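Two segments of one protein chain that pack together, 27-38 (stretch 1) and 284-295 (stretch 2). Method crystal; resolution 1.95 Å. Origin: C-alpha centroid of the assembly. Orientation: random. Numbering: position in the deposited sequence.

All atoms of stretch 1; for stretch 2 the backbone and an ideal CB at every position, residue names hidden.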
# COMPACT_ATOMS: atom_id res chain seq x y z
N LEU A 27 -3.16 -21.28 -2.87
CA LEU A 27 -3.37 -21.72 -4.24
C LEU A 27 -2.92 -20.70 -5.28
O LEU A 27 -2.92 -20.99 -6.47
CB LEU A 27 -4.84 -22.05 -4.48
CG LEU A 27 -5.27 -23.49 -4.30
CD1 LEU A 27 -4.79 -24.03 -2.98
CD2 LEU A 27 -6.79 -23.61 -4.42
N ALA A 28 -2.58 -19.50 -4.85
CA ALA A 28 -2.00 -18.53 -5.78
C ALA A 28 -0.52 -18.29 -5.48
O ALA A 28 0.02 -17.22 -5.77
CB ALA A 28 -2.76 -17.22 -5.73
N GLY A 29 0.12 -19.29 -4.89
CA GLY A 29 1.55 -19.24 -4.64
C GLY A 29 2.00 -18.25 -3.57
O GLY A 29 3.13 -17.79 -3.58
N ILE A 30 1.13 -17.95 -2.63
CA ILE A 30 1.47 -16.95 -1.61
C ILE A 30 2.13 -17.61 -0.42
O ILE A 30 1.59 -18.57 0.12
CB ILE A 30 0.23 -16.18 -1.13
CG1 ILE A 30 -0.49 -15.54 -2.31
CG2 ILE A 30 0.62 -15.11 -0.12
CD1 ILE A 30 0.37 -14.63 -3.05
N GLN A 31 3.28 -17.07 -0.01
CA GLN A 31 3.94 -17.52 1.21
C GLN A 31 3.32 -16.84 2.42
O GLN A 31 3.12 -15.62 2.41
CB GLN A 31 5.44 -17.23 1.17
CG GLN A 31 6.17 -17.79 -0.03
CD GLN A 31 7.66 -17.44 -0.02
OE1 GLN A 31 8.24 -17.12 1.04
NE2 GLN A 31 8.28 -17.48 -1.19
N ASP A 32 3.01 -17.61 3.45
CA ASP A 32 2.36 -17.07 4.64
C ASP A 32 3.39 -16.56 5.66
O ASP A 32 3.94 -17.34 6.40
CB ASP A 32 1.46 -18.13 5.28
CG ASP A 32 0.45 -17.53 6.26
OD1 ASP A 32 0.67 -16.38 6.72
OD2 ASP A 32 -0.57 -18.20 6.56
N GLY A 33 3.62 -15.26 5.71
CA GLY A 33 4.59 -14.74 6.68
C GLY A 33 3.96 -14.00 7.84
O GLY A 33 4.65 -13.22 8.53
N ARG A 34 2.66 -14.22 8.04
CA ARG A 34 1.87 -13.48 9.03
C ARG A 34 2.39 -13.64 10.45
O ARG A 34 2.32 -12.70 11.24
CB ARG A 34 0.41 -13.92 9.00
CG ARG A 34 -0.35 -13.44 7.79
CD ARG A 34 -1.77 -13.96 7.80
NE ARG A 34 -1.82 -15.41 7.60
CZ ARG A 34 -2.82 -16.17 8.03
NH1 ARG A 34 -3.82 -15.61 8.70
NH2 ARG A 34 -2.82 -17.49 7.79
N GLY A 35 2.84 -14.85 10.77
CA GLY A 35 3.30 -15.17 12.11
C GLY A 35 4.60 -14.45 12.46
O GLY A 35 4.73 -13.88 13.53
N ARG A 36 5.58 -14.49 11.55
CA ARG A 36 6.85 -13.86 11.83
C ARG A 36 6.69 -12.33 11.81
O ARG A 36 7.28 -11.62 12.63
CB ARG A 36 7.92 -14.31 10.83
CG ARG A 36 9.31 -13.70 11.05
CD ARG A 36 9.85 -13.93 12.45
NE ARG A 36 11.19 -13.38 12.60
CZ ARG A 36 11.88 -13.36 13.74
NH1 ARG A 36 11.35 -13.87 14.85
NH2 ARG A 36 13.10 -12.85 13.77
N PHE A 37 5.86 -11.82 10.91
CA PHE A 37 5.66 -10.38 10.88
C PHE A 37 5.01 -9.87 12.19
O PHE A 37 5.45 -8.85 12.74
CB PHE A 37 4.83 -9.96 9.66
CG PHE A 37 4.73 -8.47 9.49
CD1 PHE A 37 5.77 -7.74 8.93
CD2 PHE A 37 3.61 -7.79 9.93
CE1 PHE A 37 5.68 -6.34 8.79
CE2 PHE A 37 3.50 -6.40 9.78
CZ PHE A 37 4.54 -5.68 9.21
N ARG A 38 3.99 -10.58 12.69
CA ARG A 38 3.37 -10.21 13.98
C ARG A 38 4.41 -10.21 15.11
O ARG A 38 4.45 -9.29 15.94
CB ARG A 38 2.22 -11.17 14.35
CG ARG A 38 1.62 -10.88 15.74
CD ARG A 38 0.48 -11.86 16.12
NE ARG A 38 -0.57 -11.91 15.08
CZ ARG A 38 -1.56 -11.04 14.94
NH1 ARG A 38 -1.67 -10.03 15.78
NH2 ARG A 38 -2.44 -11.19 13.95
N UNK A 284 -5.78 -6.99 -2.66
CA UNK A 284 -4.66 -6.18 -2.19
C UNK A 284 -3.43 -7.02 -1.91
O UNK A 284 -2.54 -6.62 -1.13
CB UNK A 284 -5.06 -5.41 -0.93
N UNK A 285 -3.38 -8.20 -2.53
CA UNK A 285 -2.28 -9.10 -2.29
C UNK A 285 -1.60 -9.46 -3.61
O UNK A 285 -2.25 -9.97 -4.53
CB UNK A 285 -2.77 -10.36 -1.57
N UNK A 286 -0.30 -9.18 -3.69
CA UNK A 286 0.48 -9.51 -4.88
C UNK A 286 0.65 -11.03 -5.00
O UNK A 286 1.25 -11.67 -4.12
CB UNK A 286 1.85 -8.82 -4.83
N UNK A 287 0.14 -11.63 -6.09
CA UNK A 287 0.24 -13.09 -6.22
C UNK A 287 1.70 -13.53 -6.35
O UNK A 287 2.51 -12.79 -6.92
CB UNK A 287 -0.56 -13.57 -7.43
N UNK A 288 2.03 -14.69 -5.80
CA UNK A 288 3.40 -15.21 -5.82
C UNK A 288 4.30 -14.56 -4.77
O UNK A 288 5.47 -14.90 -4.67
CB UNK A 288 4.01 -15.01 -7.21
N UNK A 289 3.75 -13.62 -4.00
CA UNK A 289 4.52 -12.96 -2.96
C UNK A 289 4.38 -13.56 -1.57
O UNK A 289 4.01 -14.72 -1.40
CB UNK A 289 4.12 -11.49 -2.90
N UNK A 290 4.73 -12.75 -0.57
CA UNK A 290 4.57 -13.10 0.83
C UNK A 290 3.45 -12.27 1.44
O UNK A 290 3.43 -11.08 1.26
CB UNK A 290 5.88 -12.89 1.60
N UNK A 291 2.52 -12.92 2.13
CA UNK A 291 1.50 -12.20 2.89
C UNK A 291 2.02 -11.91 4.30
O UNK A 291 2.32 -12.84 5.06
CB UNK A 291 0.20 -13.00 2.95
N UNK A 292 2.12 -10.63 4.63
CA UNK A 292 2.62 -10.21 5.91
C UNK A 292 1.48 -10.07 6.92
O UNK A 292 1.70 -10.19 8.11
CB UNK A 292 3.38 -8.89 5.77
N UNK A 293 0.26 -9.80 6.45
CA UNK A 293 -0.85 -9.70 7.36
C UNK A 293 -1.85 -8.60 7.07
O UNK A 293 -1.93 -8.05 5.95
CB UNK A 293 -0.31 -9.51 8.78
N UNK A 294 -2.64 -8.31 8.09
CA UNK A 294 -3.80 -7.44 7.94
C UNK A 294 -3.84 -6.36 9.02
O UNK A 294 -4.41 -6.58 10.08
CB UNK A 294 -5.09 -8.27 7.98
N UNK A 295 -3.21 -5.20 8.76
CA UNK A 295 -3.27 -4.08 9.70
C UNK A 295 -4.70 -3.70 10.02
O UNK A 295 -5.51 -3.59 9.12
CB UNK A 295 -2.53 -2.87 9.14

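At 284 the ideal CB has no atom of stretch 1 within 5.5 Å; the residue is Ala284. Position 285 is also distant, but its CA-to-CB bond points toward stretch 1, and a branched or longer apolar group could reach the end of Ile30. Ile285 does so, its CG2 lying 4.2 Å from Ile30 CD1. At 286 the bond points away; the residue is Ile286.

Position 287 directs its CB sideways, 4.6 Å from Ile30 CD1, and its backbone angles admit proline among many others. Pro287 occupies it, second residue of a type II turn whose third is 288. At 288 phi is 79°, a positive value that favours glycine, and a CB would point away from stretch 1. Gly288 donates its N to Ala28 O (3.2 Å), while its CA makes a CA-H...O contact with Gly29 O (3.4 Å). At 289 a CB would be crowded by the carbonyl O of Ile286, 3.1 Å away, so glycine suits. Gly289 closes the turn, and its O accepts a hydrogen bond from Gln31 N (2.8 Å).

From here the backbone runs parallel to stretch 1. Position 290 pairs with Gln31 and places its CB on the same face of the sheet; a beta-branched residue, polar or apolar, would fit. In Thr290, CG2 lies 4.0 Å from Gly33 N, where stretch 1 has no side chain: a CB on Gly33 would clash with this methyl.

Position 291 pairs with Asp32 on the other face. Its CB is 3.7 Å from Ile30 CG2 and 4.9 Å from Arg34 CG, which invites a medium or large apolar group. Leu291 packs its CB against Ile30 CG2 (3.8 Å) and its CD2 near Arg34 CD (4.0 Å). Its N bonds to Gln31 O and its O accepts from Gly33 N, both at 2.8 Å.

At 292 the ideal CB sits 4.0 Å from Phe37 CG, favouring an apolar side chain, aliphatic or aromatic. Leu292 lays its CB over one face of the Phe37 ring, 4.2 Å from the centroid. A water donates to both Leu292 O (2.9 Å) and Arg34 O (3.0 Å).

The backbone angles at 293 would jam a CB against the preceding carbonyl, calling for Gly293, whose CA approaches Arg34 CG (3.8 Å). Position 294 points sideways and a long side chain could return; Tyr294 CE1 lies 4.1 Å from Arg34 CD, at the ring edge. Position 295, unconstrained by stretch 1, is Pro295.

Stretch 2 (284-295) AIIPGGTLLGYP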
# COMPACT_ATOMS: atom_id res chain seq x y z
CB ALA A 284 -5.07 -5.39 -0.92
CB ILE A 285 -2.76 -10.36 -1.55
CG1 ILE A 285 -3.33 -9.93 -0.18
CG2 ILE A 285 -1.59 -11.35 -1.37
CD1 ILE A 285 -4.14 -11.01 0.52
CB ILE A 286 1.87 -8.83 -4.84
CG1 ILE A 286 1.71 -7.29 -4.71
CG2 ILE A 286 2.72 -9.28 -6.04
CD1 ILE A 286 3.07 -6.51 -4.46
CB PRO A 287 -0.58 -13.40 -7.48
CG PRO A 287 -0.61 -12.12 -8.26
CD PRO A 287 -0.59 -11.01 -7.21
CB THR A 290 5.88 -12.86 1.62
OG1 THR A 290 6.83 -13.84 1.22
CG2 THR A 290 5.66 -12.95 3.14
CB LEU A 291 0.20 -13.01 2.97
CG LEU A 291 -0.92 -12.44 3.85
CD1 LEU A 291 -1.38 -11.06 3.35
CD2 LEU A 291 -2.08 -13.44 3.86
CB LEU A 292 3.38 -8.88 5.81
CG LEU A 292 4.60 -8.85 4.90
CD1 LEU A 292 5.20 -7.45 4.92
CD2 LEU A 292 5.60 -9.91 5.34
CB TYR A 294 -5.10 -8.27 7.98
CG TYR A 294 -5.18 -9.36 6.92
CD1 TYR A 294 -4.60 -10.62 7.13
CD2 TYR A 294 -5.82 -9.14 5.69
CE1 TYR A 294 -4.66 -11.62 6.18
CE2 TYR A 294 -5.89 -10.16 4.71
CZ TYR A 294 -5.31 -11.38 4.98
OH TYR A 294 -5.36 -12.39 4.06
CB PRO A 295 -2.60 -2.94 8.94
CG PRO A 295 -1.66 -3.64 7.98
CD PRO A 295 -2.42 -4.88 7.55
O HOH W 1 0.34 -10.59 10.65
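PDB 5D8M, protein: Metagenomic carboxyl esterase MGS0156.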